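PDB 6LL8: inorganic pyrophosphatase from Shewanella sp. AS-11, which probably hydrolyses diphosphate to two phosphates with the help of bound divalent metal ions such as manganese or magnesium. Local coordinates for residues Y5-K10 and I35-G40. Sequence-based numbering, arbitrary orientation.
With MG (magnesium ion), chain C.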
loop_
_atom_site.group_PDB
_atom_site.type_symbol
_atom_site.label_atom_id
_atom_site.label_comp_id
_atom_site.label_asym_id
_atom_site.label_seq_id
_atom_site.Cartn_x
_atom_site.Cartn_y
_atom_site.Cartn_z
ATOM N N TYR A 5 -8.437 -17.417 -3.697
ATOM C CA TYR A 5 -8.663 -15.968 -3.762
ATOM C C TYR A 5 -7.337 -15.268 -3.612
ATOM O O TYR A 5 -6.568 -15.559 -2.698
ATOM C CB TYR A 5 -9.646 -15.529 -2.684
ATOM C CG TYR A 5 -11.047 -15.972 -2.973
ATOM C CD1 TYR A 5 -11.882 -15.200 -3.747
ATOM C CD2 TYR A 5 -11.544 -17.144 -2.453
ATOM C CE1 TYR A 5 -13.169 -15.597 -4.041
ATOM C CE2 TYR A 5 -12.835 -17.548 -2.732
ATOM C CZ TYR A 5 -13.650 -16.775 -3.522
ATOM O OH TYR A 5 -14.930 -17.165 -3.780
ATOM N N VAL A 6 -7.106 -14.304 -4.483
ATOM C CA VAL A 6 -5.896 -13.473 -4.485
ATOM C C VAL A 6 -6.279 -12.112 -3.949
ATOM O O VAL A 6 -7.153 -11.463 -4.552
ATOM C CB VAL A 6 -5.292 -13.384 -5.895
ATOM C CG1 VAL A 6 -3.963 -12.652 -5.810
ATOM C CG2 VAL A 6 -5.126 -14.757 -6.525
ATOM N N VAL A 7 -5.724 -11.700 -2.818
ATOM C CA VAL A 7 -6.260 -10.505 -2.135
ATOM C C VAL A 7 -5.138 -9.777 -1.398
ATOM O O VAL A 7 -4.316 -10.369 -0.690
ATOM C CB VAL A 7 -7.438 -10.866 -1.246
ATOM C CG1 VAL A 7 -7.054 -11.807 -0.164
ATOM C CG2 VAL A 7 -8.095 -9.640 -0.661
ATOM N N GLY A 8 -5.169 -8.469 -1.564
ATOM C CA GLY A 8 -4.225 -7.565 -0.913
ATOM C C GLY A 8 -4.725 -7.036 0.403
ATOM O O GLY A 8 -5.630 -7.577 1.022
ATOM N N HIS A 9 -4.066 -5.990 0.878
ATOM C CA HIS A 9 -4.340 -5.520 2.241
ATOM C C HIS A 9 -5.713 -4.887 2.373
ATOM O O HIS A 9 -6.257 -4.314 1.423
ATOM C CB HIS A 9 -3.223 -4.611 2.781
ATOM C CG HIS A 9 -2.781 -3.453 1.945
ATOM N ND1 HIS A 9 -3.510 -2.282 1.800
ATOM C CD2 HIS A 9 -1.633 -3.262 1.250
ATOM C CE1 HIS A 9 -2.787 -1.454 1.006
ATOM N NE2 HIS A 9 -1.640 -2.024 0.654
ATOM N N LYS A 10 -6.207 -4.882 3.611
ATOM C CA LYS A 10 -7.293 -3.994 4.009
ATOM C C LYS A 10 -6.966 -2.580 3.548
ATOM O O LYS A 10 -5.813 -2.178 3.555
ATOM C CB LYS A 10 -7.482 -4.043 5.519
ATOM C CG LYS A 10 -8.199 -5.256 6.075
ATOM C CD LYS A 10 -8.476 -5.154 7.554
ATOM C CE LYS A 10 -9.412 -6.228 8.046
ATOM N NZ LYS A 10 -9.681 -5.977 9.487
ATOM N N ILE A 35 -9.313 -16.378 -8.283
ATOM C CA ILE A 35 -10.249 -15.235 -8.330
ATOM C C ILE A 35 -9.553 -14.073 -7.624
ATOM O O ILE A 35 -9.153 -14.205 -6.471
ATOM C CB ILE A 35 -11.583 -15.568 -7.651
ATOM C CG1 ILE A 35 -12.276 -16.725 -8.363
ATOM C CG2 ILE A 35 -12.469 -14.336 -7.593
ATOM C CD1 ILE A 35 -13.394 -17.332 -7.575
ATOM N N ALA A 36 -9.482 -12.918 -8.274
ATOM C CA ALA A 36 -9.022 -11.674 -7.639
ATOM C C ALA A 36 -10.095 -11.117 -6.719
ATOM O O ALA A 36 -11.287 -11.100 -7.080
ATOM C CB ALA A 36 -8.655 -10.652 -8.665
ATOM N N ALA A 37 -9.718 -10.640 -5.556
ATOM C CA ALA A 37 -10.671 -10.069 -4.618
ATOM C C ALA A 37 -10.088 -8.821 -3.973
ATOM O O ALA A 37 -8.889 -8.523 -4.101
ATOM C CB ALA A 37 -11.105 -11.084 -3.598
ATOM N N ARG A 38 -10.940 -8.121 -3.250
ATOM C CA ARG A 38 -10.567 -6.916 -2.511
ATOM C C ARG A 38 -11.304 -6.869 -1.172
ATOM O O ARG A 38 -12.448 -7.325 -1.080
ATOM C CB ARG A 38 -10.836 -5.646 -3.300
ATOM C CG ARG A 38 -12.294 -5.407 -3.656
ATOM C CD ARG A 38 -12.456 -4.251 -4.624
ATOM N NE ARG A 38 -13.801 -4.204 -5.162
ATOM C CZ ARG A 38 -14.818 -3.499 -4.702
ATOM N NH1 ARG A 38 -14.689 -2.691 -3.677
ATOM N NH2 ARG A 38 -15.973 -3.582 -5.335
ATOM N N LEU A 39 -10.670 -6.248 -0.195
ATOM C CA LEU A 39 -11.206 -6.100 1.178
ATOM C C LEU A 39 -11.837 -4.742 1.416
ATOM O O LEU A 39 -12.265 -4.496 2.535
ATOM C CB LEU A 39 -10.083 -6.308 2.169
ATOM C CG LEU A 39 -9.601 -7.731 2.324
ATOM C CD1 LEU A 39 -8.303 -7.841 3.128
ATOM C CD2 LEU A 39 -10.672 -8.588 2.981
ATOM N N GLY A 40 -11.876 -3.876 0.427
ATOM C CA GLY A 40 -12.442 -2.539 0.592
ATOM C C GLY A 40 -12.730 -1.920 -0.744
ATOM O O GLY A 40 -12.483 -2.521 -1.785
HETATM MG MG MG C . -0.135 -1.459 -0.872
HETATM O O HOH W 1 -6.831 -6.852 -3.317
HETATM O O HOH W 2 -7.848 -5.790 -0.634
#
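Around Val6 and Ala36, strands 4-7 and 34-38 run as parallel neighbours, tied by Val6 N to Ile35 O (2.9 Å, 167° at the hydrogen) and by Ala37 N to Val6 O (2.9 Å). Farther along the backbones part and water takes over: one molecule, accepting from Gly8 N, bridges it to Ala37 O, and a second, accepting from Leu39 N, bridges it to His9 O. Tyr5 and Ile35 lie side by side on one face, ring atom CE1 of Tyr5 3.8 Å from CG2 of Ile35, while Ala37 CB meets the ring obliquely at CD1. An alanine in place of Tyr5 would probably leave a gap beside Ile35 and Ala37 and deprive Lys61 of its cation-pi partner. Leu39 crosses Val7 at about a right angle, its CG 3.9 Å from CG2 of Val7, which stands anti to the backbone N and so turns to Leu39. Leu39 CD1 packs against Gly8 O (3.4 Å) and Lys10 CG. The pairing belongs to a right-handed beta-alpha-beta unit of the DHH domain, whose helix 14-29 covers Val6 and Ala36. His9, just past its strand, donates from ND1 to Lys10 O, which lies in the ring plane while ND1 stands above the carbonyl plane; this is consistent with holding the ring with NE2 turned to the magnesium ion (2.2 Å), which Asp13 and Asp73 also bind.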